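Local coordinates for nitrate regulatory protein (Klebsiella oxytoca, PDB 4AKK), which binds the leader RNA of the nasF operon at a factor-independent terminator and causes transcription antitermination in response to nitrate and nitrite, at residues 367-372 and 406-411. Numbering follows the deposited sequence.
Sequences RKLIEK and IARALL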
# COMPACT_ATOMS: atom_id res chain seq x y z
N ARG A 367 -20.30 0.96 -4.64
CA ARG A 367 -21.49 0.84 -5.46
C ARG A 367 -21.89 2.19 -6.06
O ARG A 367 -22.36 2.24 -7.19
CB ARG A 367 -22.63 0.21 -4.67
CG ARG A 367 -22.46 -1.29 -4.58
CD ARG A 367 -23.29 -1.90 -3.50
NE ARG A 367 -22.81 -3.24 -3.17
CZ ARG A 367 -23.53 -4.14 -2.50
NH1 ARG A 367 -24.75 -3.82 -2.11
NH2 ARG A 367 -23.03 -5.34 -2.24
N LYS A 368 -21.66 3.26 -5.31
CA LYS A 368 -21.94 4.61 -5.80
C LYS A 368 -21.12 4.89 -7.06
O LYS A 368 -21.61 5.45 -8.05
CB LYS A 368 -21.60 5.67 -4.74
CG LYS A 368 -21.81 7.10 -5.23
CD LYS A 368 -20.66 8.01 -4.83
CE LYS A 368 -20.52 8.10 -3.33
NZ LYS A 368 -19.80 9.33 -2.91
N LEU A 369 -19.86 4.49 -7.03
CA LEU A 369 -19.00 4.62 -8.19
C LEU A 369 -19.49 3.79 -9.36
O LEU A 369 -19.49 4.26 -10.50
CB LEU A 369 -17.58 4.22 -7.83
CG LEU A 369 -16.99 5.17 -6.79
CD1 LEU A 369 -15.68 4.62 -6.21
CD2 LEU A 369 -16.79 6.54 -7.40
N ILE A 370 -19.92 2.56 -9.08
CA ILE A 370 -20.43 1.68 -10.12
C ILE A 370 -21.74 2.21 -10.72
O ILE A 370 -21.96 2.09 -11.93
CB ILE A 370 -20.64 0.24 -9.59
CG1 ILE A 370 -19.28 -0.42 -9.31
CG2 ILE A 370 -21.39 -0.57 -10.61
CD1 ILE A 370 -19.34 -1.60 -8.35
N GLU A 371 -22.60 2.79 -9.88
CA GLU A 371 -23.84 3.37 -10.38
C GLU A 371 -23.55 4.55 -11.32
O GLU A 371 -24.11 4.63 -12.42
CB GLU A 371 -24.75 3.80 -9.22
CG GLU A 371 -25.33 2.64 -8.41
CD GLU A 371 -26.13 1.68 -9.26
OE1 GLU A 371 -26.71 2.13 -10.28
OE2 GLU A 371 -26.19 0.49 -8.92
N LYS A 372 -22.67 5.44 -10.89
CA LYS A 372 -22.18 6.52 -11.77
C LYS A 372 -21.62 6.02 -13.11
O LYS A 372 -21.97 6.54 -14.17
CB LYS A 372 -21.12 7.34 -11.05
CG LYS A 372 -21.63 8.28 -9.97
CD LYS A 372 -20.45 8.86 -9.19
CE LYS A 372 -20.85 10.00 -8.28
NZ LYS A 372 -20.84 11.31 -8.99
N ILE A 406 -12.82 -0.76 -12.67
CA ILE A 406 -13.30 -0.43 -14.01
C ILE A 406 -14.11 0.85 -13.96
O ILE A 406 -13.98 1.71 -14.82
CB ILE A 406 -14.22 -1.53 -14.57
CG1 ILE A 406 -13.47 -2.85 -14.71
CG2 ILE A 406 -14.86 -1.07 -15.89
CD1 ILE A 406 -12.16 -2.76 -15.49
N ALA A 407 -14.96 0.96 -12.94
CA ALA A 407 -15.84 2.11 -12.80
C ALA A 407 -15.03 3.38 -12.60
O ALA A 407 -15.33 4.42 -13.21
CB ALA A 407 -16.80 1.92 -11.62
N ARG A 408 -14.04 3.30 -11.72
CA ARG A 408 -13.14 4.40 -11.45
C ARG A 408 -12.40 4.78 -12.72
O ARG A 408 -12.27 5.95 -13.03
CB ARG A 408 -12.15 4.05 -10.36
CG ARG A 408 -12.72 4.13 -8.96
CD ARG A 408 -11.63 4.10 -7.90
NE ARG A 408 -12.20 4.09 -6.55
CZ ARG A 408 -12.16 3.05 -5.72
NH1 ARG A 408 -11.55 1.93 -6.08
NH2 ARG A 408 -12.72 3.15 -4.52
N ALA A 409 -11.91 3.78 -13.46
CA ALA A 409 -11.21 4.09 -14.70
C ALA A 409 -12.08 4.91 -15.65
O ALA A 409 -11.62 5.88 -16.24
CB ALA A 409 -10.72 2.81 -15.40
N LEU A 410 -13.35 4.54 -15.79
CA LEU A 410 -14.24 5.22 -16.74
C LEU A 410 -14.58 6.66 -16.31
O LEU A 410 -14.68 7.55 -17.15
CB LEU A 410 -15.52 4.42 -16.99
CG LEU A 410 -16.64 5.07 -17.80
CD1 LEU A 410 -16.15 5.49 -19.18
CD2 LEU A 410 -17.84 4.13 -17.93
N LEU A 411 -14.77 6.87 -15.01
CA LEU A 411 -15.06 8.21 -14.49
C LEU A 411 -13.83 9.11 -14.62
O LEU A 411 -13.94 10.32 -14.80
CB LEU A 411 -15.52 8.13 -13.03
CG LEU A 411 -16.79 7.33 -12.74
CD1 LEU A 411 -16.95 7.11 -11.25
CD2 LEU A 411 -18.01 8.02 -13.32
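Leu369 meets two side chains of 406-411 with its two methyls. Leu369 CD2 lies 3.9 Å from CD1 of Leu411, while Leu369 CD1 approaches Arg408, 3.5 Å from NE. This methyl is placed obliquely to the guanidinium plane. The Arg408 chain runs extended from CG to NE (chi3 -176°), which carries the guanidinium across the CD1 end of Leu369. Leu411 reaches between Leu369 and Lys372, its CD2 3.9 Å from CB of Lys372. That CB is the lysine's closest approach, and the ammonium end leads away.

Ala407 sits at the closest backbone approach, its CA 5.3 Å from that of Ile370. Its methyl rests on the main chain of 367-372, 3.7 Å from Leu369 O and 3.9 Å from Ile370 CA. The small side chain is consistent with the close approach of the two segment axes, 8.5 Å apart at 52°. Ile370 adds the flank of CG1 beside the Ala407 methyl, but its CB points away from 406-411, and its side chain touches Gln221 of helix 217-240.

Farther along helix 360-380, Ala373 continues the apolar surface under Ala407 and Leu410. On another side of helix 403-412, Ile406 packs on helix 385-399, and Leu410 also meets Val413 of the second subunit. The contact thus joins the first and third of three successive helices in the ANTAR region, the RNA-binding effector. With hydrogen bonds between the two segments absent, the join depends on van der Waals contact, mostly apolar: Leu369 and Leu411 contribute the largest areas, Arg408 lays its guanidinium against a leucine methyl, and Lys372 carries its charge away.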